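Local coordinates for endo-1,4-beta-mannanase (Eisenia fetida, PDB 5Y6T), which probably hydrolyses internal beta-1,4-mannosidic bonds in mannan polysaccharides, as a cold-adapted glycoside hydrolase of family GH5, at residues R67-C72 and L117-T122; E163-P168 and Q202-F207; F23-N28 and Q343-L348; G296-S301 and C321-W326. All blocks are in the same frame, centred on the assembly; numbering follows the deposited sequence.

Contact 1: R67-C72 and L117-T122; sequences RIWVHC and LWNGAT
The C-terminal ends of two neighbouring parallel strands of the (beta/alpha)8 barrel, 65-72 and 112-119, meet where H71 and C72 bond to L117 and N119. The chain turns a corner at V70 and H71, which brings two amides to one oxygen: L117 O accepts C72 N at 3.2 Å and, weakly, H71 N. A water accepts from C72 N at 3.0 Å and donates weakly to L117 O. Two residues beyond L117, N119 N donates to C72 O over 2.8 Å, out of the carbonyl plane. Toward the surrounding helices, H71 CD2 lies over one face of the W118 indole near its rim, 3.9 Å from W118 CZ2, the ring planes 43° apart; Y141 and Q211 bind the polar ends of these two rings. On the barrel's inner side, N119 CG stands anti to the backbone N (chi1 -166°), presenting ND2 to W69 CZ3 at 3.4 Å, while Y34 also binds that ND2. N119 OD1 accepts A121 N in an Asx turn and also N166 ND2. With a leucine here, A121 N and N166 ND2 would probably lose their common acceptor. Such strand ends form the mouth of the barrel, where GH5 enzymes hold their active site.

Contact 2: E163-P168 and Q202-F207; sequences EVMNEP and QRLQSF
M165 runs straight out from its strand, CG anti to the backbone N (chi1 -174°), and bends only at the last torsion (chi3 -67°), which carries its CE methyl to F207. F207 in turn has CG anti to its own N (chi1 -178°), a setting that brings the ring's CD2-CE2 side to that methyl. The two side chains cross at about a right angle, with M165 CE 3.4 Å from F207 CE2 and approaching the ring obliquely. The same methyl reaches L204 CD2 at 4.3 Å, so a single thioether end touches two side chains one helical turn apart. Further along, L204 CD1 lies 3.4 Å from P168 O and also packs on the proline ring at CB. At the other end V164 CG1 meets F207 CD2 at 4.3 Å. No hydrogen bond crosses the contact; it is a buried seam of mainly apolar side chains. W118, and L131 and I132 of helix 126-133, also pack against the F207 ring. N166 and E167 turn their polar ends away, both to a bound Tris molecule, N166 also to N119 and R67, and E167 to H266. This is the layered build of a beta/alpha barrel, helix 201-218 covering the strand it follows, and the Asn-Glu-Pro run at that strand's end is consistent with the fourth-strand signature of clan GH-A, to which GH5 belongs.

Contact 3: F23-N28 and Q343-L348; sequences FMSGMN and QGLNHL
The F23 ring meets L348 at one corner: L348 CD1 comes in obliquely to 3.7 Å from F23 CE1, the two side chains crossing at about a right angle. S25 CB lies at an edge of the same ring, in its plane, and Y316 of helix 308-317 makes an edge-to-face pair with it. S25 then faces the helix directly. Its OG, anti to the backbone N (chi1 178°), is 3.5 Å from L345 CD2 and 3.7 Å from L348 CD1, lodged between two leucine methyls. The hydroxyl is not left without a partner, for S25 OG donates to a water at 2.8 Å, and this water gives its own hydrogen to L345 O at 2.7 Å, linking strand to helix through one molecule. Strand 20-28 is the first of the barrel and helix 338-348 follows the last, so this layer of the (beta/alpha)8 fold joins its two ends; the strand and helix segments run nearly antiparallel, at 170°, with axes 8.4 Å apart. G26 brings its backbone close to the helix, and L345 CD2 rests 3.6 Å from G26 N. The other branch of that leucine turns to M27, whose chain stays extended beyond CG and ends with its CE 3.7 Å from L345 CD1. F338 and Q341, earlier in the same helix, pack against M27, and F312 of helix 308-317 touches L345.

Contact 4: G296-S301 and C321-W326; sequences GEFSQS and CGAWSW
E297 and W326 lie side by side at the mouth of the (beta/alpha)8 barrel, where the last two strands, 293-297 and 322-325, meet at their C-terminal ends, the touching parts running 55° apart. The carboxylate is turned only 25° from the indole plane: E297 CD is 3.5 Å from W326 CE3, and OE1 sits above one face of the ring, toward its rim. Y268 OH bonds OE1, while OE2 pairs with R67 and binds a Tris molecule, a position consistent with the seventh-strand glutamate of clan GH-A. With an alanine in its place, R67 NH1 would probably lose its charged mate, Y268 OH its partner and the W326 ring its flat neighbour. On the helix-facing side F298 is snugly packed too. Its CG occupies the crowded place between N and carbonyl carbon (chi1 56°), folding the ring back under the neighbouring strand; S325 CA stands over one face, 4.3 Å from its centroid, and A323 CB is 3.7 Å from F298 CE1. The backbones add one hydrogen bond, W326 N to F298 O at 2.9 Å, and a CA-H...O contact of 3.2 Å from E297 CA to W324 O. Beyond this the contact slackens: S299 gives little more than its CB, and the chain leads on to the solvent-exposed S301. At the opposite end W324 CB approaches G296 O to 3.4 Å, and N28 ND2 donates to that same oxygen.

From the N terminus, 23-28 opens contact 3, which closes only at 343-348, so this longest loop encloses the other three. Within it they follow in series without crossing: contact 1 closes at 117-122, contact 2 runs from 163-168 to 202-207, and contact 4 joins 296-301 to 321-326. Contact 1 links the second and third barrel strands, contact 2 the fourth strand and its covering helix, and contact 4 the seventh and eighth strands, while contact 3 seats the final helix on the first strand. R67 of contact 1 ties all four together, reaching E163 and N166, N28, and E297; M24 O to A323 N joins contacts 3 and 4.

Contact 1: R67-C72 and L117-T122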
# COMPACT_ATOMS: atom_id res chain seq x y z
N ARG A 67 -1.77 -6.45 -3.84
CA ARG A 67 -1.82 -5.68 -2.60
C ARG A 67 -2.95 -6.20 -1.74
O ARG A 67 -4.07 -6.32 -2.20
CB ARG A 67 -2.01 -4.19 -2.91
CG ARG A 67 -2.06 -3.24 -1.71
CD ARG A 67 -1.90 -1.82 -2.26
NE ARG A 67 -2.02 -0.77 -1.24
CZ ARG A 67 -3.11 -0.04 -1.03
NH1 ARG A 67 -4.29 -0.32 -1.62
NH2 ARG A 67 -3.04 0.95 -0.14
N ILE A 68 -2.66 -6.50 -0.49
CA ILE A 68 -3.62 -7.12 0.40
C ILE A 68 -3.56 -6.46 1.78
O ILE A 68 -2.49 -6.03 2.29
CB ILE A 68 -3.35 -8.64 0.54
CG1 ILE A 68 -4.54 -9.30 1.29
CG2 ILE A 68 -1.99 -8.97 1.16
CD1 ILE A 68 -4.67 -10.78 1.00
N TRP A 69 -4.70 -6.39 2.43
CA TRP A 69 -4.84 -5.64 3.68
C TRP A 69 -5.03 -6.58 4.85
O TRP A 69 -5.71 -7.62 4.71
CB TRP A 69 -6.03 -4.72 3.61
CG TRP A 69 -6.03 -3.63 2.58
CD1 TRP A 69 -5.13 -3.42 1.56
CD2 TRP A 69 -6.99 -2.60 2.48
NE1 TRP A 69 -5.53 -2.32 0.80
CE2 TRP A 69 -6.66 -1.80 1.36
CE3 TRP A 69 -8.15 -2.26 3.21
CZ2 TRP A 69 -7.43 -0.69 0.97
CZ3 TRP A 69 -8.88 -1.15 2.83
CH2 TRP A 69 -8.53 -0.39 1.72
N VAL A 70 -4.54 -6.16 6.01
CA VAL A 70 -4.55 -7.05 7.19
C VAL A 70 -5.38 -6.47 8.32
O VAL A 70 -6.54 -6.89 8.46
CB VAL A 70 -3.12 -7.41 7.66
CG1 VAL A 70 -3.13 -8.38 8.84
CG2 VAL A 70 -2.27 -7.96 6.49
N HIS A 71 -4.90 -5.55 9.14
CA HIS A 71 -5.69 -5.16 10.31
C HIS A 71 -6.90 -4.28 9.98
O HIS A 71 -7.91 -4.26 10.75
CB HIS A 71 -4.87 -4.38 11.33
CG HIS A 71 -3.61 -5.07 11.77
ND1 HIS A 71 -3.60 -6.34 12.30
CD2 HIS A 71 -2.36 -4.60 11.91
CE1 HIS A 71 -2.38 -6.65 12.71
NE2 HIS A 71 -1.59 -5.60 12.46
N CYS A 72 -6.76 -3.48 8.93
CA CYS A 72 -7.86 -2.61 8.44
C CYS A 72 -8.21 -1.59 9.51
O CYS A 72 -7.36 -0.75 9.88
CB CYS A 72 -9.06 -3.47 7.95
SG CYS A 72 -8.63 -4.49 6.51
N LEU A 117 -0.91 -2.81 6.57
CA LEU A 117 -1.31 -3.02 7.97
C LEU A 117 -2.65 -2.41 8.36
O LEU A 117 -3.55 -3.14 8.79
CB LEU A 117 -0.23 -2.50 8.88
CG LEU A 117 1.17 -3.10 8.78
CD1 LEU A 117 2.19 -2.45 9.74
CD2 LEU A 117 1.16 -4.58 9.13
N TRP A 118 -2.78 -1.11 8.13
CA TRP A 118 -3.87 -0.36 8.66
C TRP A 118 -4.66 0.31 7.55
O TRP A 118 -4.11 0.59 6.49
CB TRP A 118 -3.40 0.70 9.63
CG TRP A 118 -2.62 0.17 10.77
CD1 TRP A 118 -1.28 0.28 10.93
CD2 TRP A 118 -3.10 -0.44 11.96
NE1 TRP A 118 -0.89 -0.23 12.12
CE2 TRP A 118 -2.00 -0.65 12.79
CE3 TRP A 118 -4.38 -0.78 12.44
CZ2 TRP A 118 -2.12 -1.29 14.03
CZ3 TRP A 118 -4.49 -1.35 13.65
CH2 TRP A 118 -3.35 -1.63 14.44
N ASN A 119 -5.94 0.61 7.84
CA ASN A 119 -6.77 1.42 6.93
C ASN A 119 -7.13 2.77 7.44
O ASN A 119 -7.55 2.94 8.59
CB ASN A 119 -8.07 0.62 6.59
CG ASN A 119 -8.83 1.21 5.40
OD1 ASN A 119 -8.29 1.95 4.61
ND2 ASN A 119 -10.12 0.90 5.31
N GLY A 120 -6.82 3.75 6.62
CA GLY A 120 -7.13 5.13 6.78
C GLY A 120 -8.38 5.64 6.06
O GLY A 120 -8.71 6.81 6.18
N ALA A 121 -9.01 4.78 5.28
CA ALA A 121 -10.17 5.12 4.46
C ALA A 121 -11.50 4.87 5.19
O ALA A 121 -12.59 5.18 4.66
CB ALA A 121 -10.07 4.39 3.12
N THR A 122 -11.42 4.30 6.40
CA THR A 122 -12.59 4.17 7.25
C THR A 122 -12.24 4.67 8.63
O THR A 122 -11.09 4.80 9.00
CB THR A 122 -13.06 2.73 7.37
OG1 THR A 122 -11.99 1.89 7.86
CG2 THR A 122 -13.60 2.21 5.96
O HOH W 1 -5.15 -2.88 6.43

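Contact 2: E163-P168 and Q202-F207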
# COMPACT_ATOMS: atom_id res chain seq x y z
N GLU A 163 3.31 -1.84 3.86
CA GLU A 163 2.68 -0.55 3.77
C GLU A 163 1.97 -0.28 5.07
O GLU A 163 1.16 -1.07 5.52
CB GLU A 163 1.65 -0.48 2.61
CG GLU A 163 0.96 0.82 2.45
CD GLU A 163 0.06 0.91 1.24
OE1 GLU A 163 0.24 0.10 0.29
OE2 GLU A 163 -0.81 1.77 1.23
N VAL A 164 2.34 0.81 5.74
CA VAL A 164 1.75 1.03 7.04
C VAL A 164 0.27 1.27 7.00
O VAL A 164 -0.42 0.78 7.88
CB VAL A 164 2.53 2.11 7.88
CG1 VAL A 164 1.78 2.47 9.17
CG2 VAL A 164 3.93 1.57 8.19
N MET A 165 -0.16 2.18 6.13
CA MET A 165 -1.53 2.64 6.13
C MET A 165 -2.07 2.97 4.77
O MET A 165 -1.48 3.77 4.04
CB MET A 165 -1.69 3.83 7.05
CG MET A 165 -3.15 4.24 7.18
SD MET A 165 -3.38 5.76 8.13
CE MET A 165 -2.88 5.28 9.80
N ASN A 166 -3.19 2.36 4.40
CA ASN A 166 -3.91 2.79 3.21
C ASN A 166 -4.56 4.15 3.38
O ASN A 166 -5.32 4.32 4.31
CB ASN A 166 -5.00 1.79 2.91
CG ASN A 166 -5.84 2.24 1.74
OD1 ASN A 166 -5.34 2.30 0.61
ND2 ASN A 166 -7.13 2.53 2.00
N GLU A 167 -4.29 5.09 2.46
CA GLU A 167 -5.01 6.39 2.44
C GLU A 167 -5.13 7.06 3.82
O GLU A 167 -6.21 7.30 4.31
CB GLU A 167 -6.37 6.20 1.80
CG GLU A 167 -6.24 5.71 0.35
CD GLU A 167 -7.54 5.64 -0.43
OE1 GLU A 167 -8.64 5.84 0.19
OE2 GLU A 167 -7.45 5.42 -1.66
N PRO A 168 -4.02 7.50 4.41
CA PRO A 168 -4.09 8.25 5.66
C PRO A 168 -4.94 9.46 5.55
O PRO A 168 -5.46 9.94 6.56
CB PRO A 168 -2.64 8.64 5.92
CG PRO A 168 -1.81 7.66 5.14
CD PRO A 168 -2.62 7.35 3.93
N GLN A 202 0.43 15.58 11.56
CA GLN A 202 1.63 15.21 12.31
C GLN A 202 1.52 13.86 13.01
O GLN A 202 2.53 13.10 13.04
CB GLN A 202 1.98 16.29 13.31
CG GLN A 202 3.25 15.98 14.09
CD GLN A 202 3.06 15.24 15.38
OE1 GLN A 202 2.00 15.35 16.05
NE2 GLN A 202 4.09 14.49 15.77
N ARG A 203 0.32 13.52 13.57
CA ARG A 203 0.16 12.25 14.27
C ARG A 203 0.17 11.05 13.30
O ARG A 203 0.73 9.99 13.61
CB ARG A 203 -1.09 12.26 15.14
CG ARG A 203 -1.04 13.28 16.27
CD ARG A 203 -2.20 13.02 17.22
NE ARG A 203 -2.22 13.86 18.43
CZ ARG A 203 -1.57 13.57 19.57
NH1 ARG A 203 -0.80 12.49 19.67
NH2 ARG A 203 -1.72 14.35 20.62
N LEU A 204 -0.40 11.26 12.10
CA LEU A 204 -0.41 10.23 11.05
C LEU A 204 0.99 9.96 10.56
O LEU A 204 1.43 8.80 10.44
CB LEU A 204 -1.33 10.58 9.91
CG LEU A 204 -2.80 10.72 10.35
CD1 LEU A 204 -3.65 11.22 9.19
CD2 LEU A 204 -3.38 9.40 10.88
N GLN A 205 1.70 11.05 10.24
CA GLN A 205 3.09 10.94 9.88
C GLN A 205 3.96 10.27 10.92
O GLN A 205 4.84 9.47 10.58
CB GLN A 205 3.70 12.30 9.51
CG GLN A 205 3.12 12.93 8.24
CD GLN A 205 3.41 14.43 8.21
OE1 GLN A 205 3.26 15.16 9.22
NE2 GLN A 205 3.73 14.93 7.03
N SER A 206 3.80 10.67 12.18
CA SER A 206 4.56 10.04 13.28
C SER A 206 4.31 8.53 13.34
O SER A 206 5.23 7.75 13.44
CB SER A 206 4.24 10.76 14.60
OG SER A 206 5.03 10.19 15.65
N PHE A 207 3.02 8.14 13.25
CA PHE A 207 2.54 6.73 13.28
C PHE A 207 3.24 5.96 12.15
O PHE A 207 3.77 4.89 12.38
CB PHE A 207 1.00 6.74 13.19
CG PHE A 207 0.31 5.39 13.25
CD1 PHE A 207 0.15 4.74 14.47
CD2 PHE A 207 -0.28 4.86 12.15
CE1 PHE A 207 -0.59 3.59 14.55
CE2 PHE A 207 -1.06 3.71 12.22
CZ PHE A 207 -1.15 3.05 13.44

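Contact 3: F23-N28 and Q343-L348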
# COMPACT_ATOMS: atom_id res chain seq x y z
N PHE A 23 8.29 -3.80 -13.15
CA PHE A 23 7.06 -3.04 -13.00
C PHE A 23 6.04 -3.92 -12.27
O PHE A 23 5.82 -5.03 -12.70
CB PHE A 23 6.54 -2.68 -14.38
CG PHE A 23 5.28 -1.88 -14.39
CD1 PHE A 23 4.05 -2.51 -14.37
CD2 PHE A 23 5.32 -0.47 -14.36
CE1 PHE A 23 2.87 -1.76 -14.37
CE2 PHE A 23 4.15 0.27 -14.40
CZ PHE A 23 2.94 -0.37 -14.45
N MET A 24 5.40 -3.41 -11.23
CA MET A 24 4.45 -4.24 -10.51
C MET A 24 3.06 -4.10 -11.15
O MET A 24 2.38 -3.08 -10.99
CB MET A 24 4.36 -3.79 -9.02
CG MET A 24 5.67 -3.85 -8.28
SD MET A 24 6.28 -5.52 -8.01
CE MET A 24 7.38 -5.73 -9.42
N SER A 25 2.62 -5.14 -11.84
CA SER A 25 1.34 -5.16 -12.50
C SER A 25 0.43 -6.17 -11.84
O SER A 25 0.78 -7.30 -11.75
CB SER A 25 1.49 -5.52 -13.97
OG SER A 25 0.27 -5.59 -14.65
N GLY A 26 -0.69 -5.73 -11.28
CA GLY A 26 -1.50 -6.64 -10.53
C GLY A 26 -2.75 -6.02 -9.99
O GLY A 26 -3.27 -5.08 -10.57
N MET A 27 -3.31 -6.65 -8.97
CA MET A 27 -4.57 -6.17 -8.37
C MET A 27 -4.44 -6.00 -6.90
O MET A 27 -3.75 -6.78 -6.22
CB MET A 27 -5.72 -7.19 -8.65
CG MET A 27 -5.93 -7.49 -10.11
SD MET A 27 -7.45 -8.51 -10.26
CE MET A 27 -7.27 -9.18 -11.91
N ASN A 28 -5.17 -5.02 -6.39
CA ASN A 28 -5.52 -5.03 -5.02
C ASN A 28 -6.47 -6.21 -4.82
O ASN A 28 -7.40 -6.36 -5.63
CB ASN A 28 -6.25 -3.77 -4.61
CG ASN A 28 -5.37 -2.56 -4.55
OD1 ASN A 28 -4.87 -2.24 -3.49
ND2 ASN A 28 -5.26 -1.85 -5.66
N GLN A 343 -8.17 -7.91 -18.02
CA GLN A 343 -7.82 -7.38 -19.38
C GLN A 343 -6.60 -6.49 -19.31
O GLN A 343 -5.75 -6.45 -20.20
CB GLN A 343 -8.98 -6.67 -20.04
CG GLN A 343 -10.21 -7.53 -20.23
CD GLN A 343 -11.34 -6.66 -20.83
OE1 GLN A 343 -11.84 -5.74 -20.20
NE2 GLN A 343 -11.64 -6.88 -22.08
N GLY A 344 -6.50 -5.70 -18.25
CA GLY A 344 -5.30 -4.90 -18.10
C GLY A 344 -4.07 -5.66 -17.81
O GLY A 344 -3.04 -5.30 -18.33
N LEU A 345 -4.18 -6.71 -16.97
CA LEU A 345 -3.04 -7.58 -16.73
C LEU A 345 -2.61 -8.22 -18.04
O LEU A 345 -1.43 -8.27 -18.37
CB LEU A 345 -3.34 -8.63 -15.69
CG LEU A 345 -3.80 -8.08 -14.33
CD1 LEU A 345 -3.91 -9.27 -13.41
CD2 LEU A 345 -2.81 -7.05 -13.83
N ASN A 346 -3.60 -8.71 -18.81
CA ASN A 346 -3.28 -9.32 -20.08
C ASN A 346 -2.48 -8.40 -20.98
O ASN A 346 -1.51 -8.81 -21.62
CB ASN A 346 -4.52 -9.72 -20.88
CG ASN A 346 -5.45 -10.76 -20.24
OD1 ASN A 346 -6.62 -10.78 -20.66
ND2 ASN A 346 -5.03 -11.55 -19.28
N HIS A 347 -2.88 -7.15 -21.03
CA HIS A 347 -2.22 -6.17 -21.88
C HIS A 347 -0.73 -5.98 -21.59
O HIS A 347 0.07 -5.78 -22.52
CB HIS A 347 -2.93 -4.85 -21.75
CG HIS A 347 -2.29 -3.75 -22.53
ND1 HIS A 347 -2.23 -3.73 -23.91
CD2 HIS A 347 -1.64 -2.62 -22.11
CE1 HIS A 347 -1.59 -2.65 -24.31
NE2 HIS A 347 -1.20 -1.96 -23.24
N LEU A 348 -0.32 -6.04 -20.33
CA LEU A 348 1.11 -5.88 -19.97
C LEU A 348 1.94 -7.14 -20.03
O LEU A 348 3.16 -7.09 -19.96
CB LEU A 348 1.31 -5.20 -18.61
CG LEU A 348 0.71 -3.79 -18.60
CD1 LEU A 348 1.02 -3.16 -17.27
CD2 LEU A 348 1.22 -2.89 -19.73
O HOH W 2 0.41 -7.76 -16.40

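Contact 4: G296-S301 and C321-W326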
# COMPACT_ATOMS: atom_id res chain seq x y z
N GLY A 296 -1.25 2.85 -7.23
CA GLY A 296 -1.58 1.72 -6.31
C GLY A 296 -3.05 1.33 -6.28
O GLY A 296 -3.42 0.31 -5.72
N GLU A 297 -3.93 2.22 -6.78
CA GLU A 297 -5.34 1.91 -7.01
C GLU A 297 -5.87 2.80 -8.15
O GLU A 297 -5.54 3.98 -8.25
CB GLU A 297 -6.20 2.26 -5.81
CG GLU A 297 -5.96 1.50 -4.51
CD GLU A 297 -6.94 1.85 -3.38
OE1 GLU A 297 -8.04 2.48 -3.71
OE2 GLU A 297 -6.64 1.52 -2.18
N PHE A 298 -6.76 2.21 -8.93
CA PHE A 298 -7.58 2.88 -9.95
C PHE A 298 -8.55 1.83 -10.44
O PHE A 298 -8.39 0.65 -10.19
CB PHE A 298 -6.75 3.36 -11.14
CG PHE A 298 -5.95 2.29 -11.80
CD1 PHE A 298 -4.72 1.83 -11.30
CD2 PHE A 298 -6.48 1.60 -12.87
CE1 PHE A 298 -4.02 0.81 -11.94
CE2 PHE A 298 -5.81 0.56 -13.45
CZ PHE A 298 -4.61 0.12 -12.99
N SER A 299 -9.55 2.25 -11.23
CA SER A 299 -10.43 1.24 -11.80
C SER A 299 -11.11 1.88 -13.01
O SER A 299 -11.12 3.12 -13.15
CB SER A 299 -11.46 0.78 -10.79
OG SER A 299 -12.37 1.79 -10.47
N GLN A 300 -11.60 1.03 -13.90
CA GLN A 300 -12.33 1.48 -15.04
C GLN A 300 -13.67 2.12 -14.57
O GLN A 300 -14.09 3.22 -15.01
CB GLN A 300 -12.53 0.31 -16.01
CG GLN A 300 -13.24 0.74 -17.32
CD GLN A 300 -13.40 -0.47 -18.20
OE1 GLN A 300 -12.43 -0.91 -18.81
NE2 GLN A 300 -14.58 -1.02 -18.26
N SER A 301 -14.34 1.40 -13.69
CA SER A 301 -15.62 1.88 -13.12
C SER A 301 -15.44 3.18 -12.36
O SER A 301 -16.36 4.01 -12.30
CB SER A 301 -16.32 0.87 -12.23
OG SER A 301 -15.50 0.35 -11.21
N CYS A 321 6.14 2.79 -11.62
CA CYS A 321 6.74 1.53 -11.33
C CYS A 321 5.73 0.40 -11.02
O CYS A 321 6.11 -0.69 -10.68
CB CYS A 321 7.76 1.63 -10.19
SG CYS A 321 7.06 1.94 -8.54
N GLY A 322 4.46 0.71 -11.13
CA GLY A 322 3.43 -0.29 -10.95
C GLY A 322 2.05 0.31 -11.17
O GLY A 322 1.86 1.54 -11.25
N ALA A 323 1.10 -0.63 -11.27
CA ALA A 323 -0.29 -0.37 -11.42
C ALA A 323 -1.10 -1.52 -10.78
O ALA A 323 -0.92 -2.63 -11.18
CB ALA A 323 -0.59 -0.25 -12.89
N TRP A 324 -1.88 -1.19 -9.74
CA TRP A 324 -2.72 -2.14 -9.08
C TRP A 324 -4.17 -1.70 -9.16
O TRP A 324 -4.53 -0.72 -8.58
CB TRP A 324 -2.36 -2.35 -7.64
CG TRP A 324 -0.98 -2.94 -7.44
CD1 TRP A 324 -0.40 -3.94 -8.16
CD2 TRP A 324 -0.04 -2.59 -6.42
NE1 TRP A 324 0.85 -4.20 -7.66
CE2 TRP A 324 1.09 -3.37 -6.59
CE3 TRP A 324 -0.04 -1.65 -5.39
CZ2 TRP A 324 2.21 -3.26 -5.74
CZ3 TRP A 324 1.04 -1.53 -4.56
CH2 TRP A 324 2.15 -2.35 -4.71
N SER A 325 -4.98 -2.49 -9.90
CA SER A 325 -6.40 -2.18 -10.04
C SER A 325 -7.21 -2.46 -8.78
O SER A 325 -6.79 -3.23 -7.90
CB SER A 325 -6.94 -2.93 -11.25
OG SER A 325 -6.80 -4.33 -11.10
N TRP A 326 -8.41 -1.88 -8.73
CA TRP A 326 -9.31 -2.00 -7.61
C TRP A 326 -10.61 -2.76 -8.08
O TRP A 326 -11.32 -2.26 -8.95
CB TRP A 326 -9.70 -0.61 -7.06
CG TRP A 326 -10.48 -0.74 -5.81
CD1 TRP A 326 -11.85 -0.69 -5.66
CD2 TRP A 326 -9.95 -1.04 -4.51
NE1 TRP A 326 -12.21 -0.97 -4.34
CE2 TRP A 326 -11.06 -1.14 -3.61
CE3 TRP A 326 -8.64 -1.19 -4.01
CZ2 TRP A 326 -10.88 -1.45 -2.24
CZ3 TRP A 326 -8.50 -1.46 -2.65
CH2 TRP A 326 -9.61 -1.57 -1.80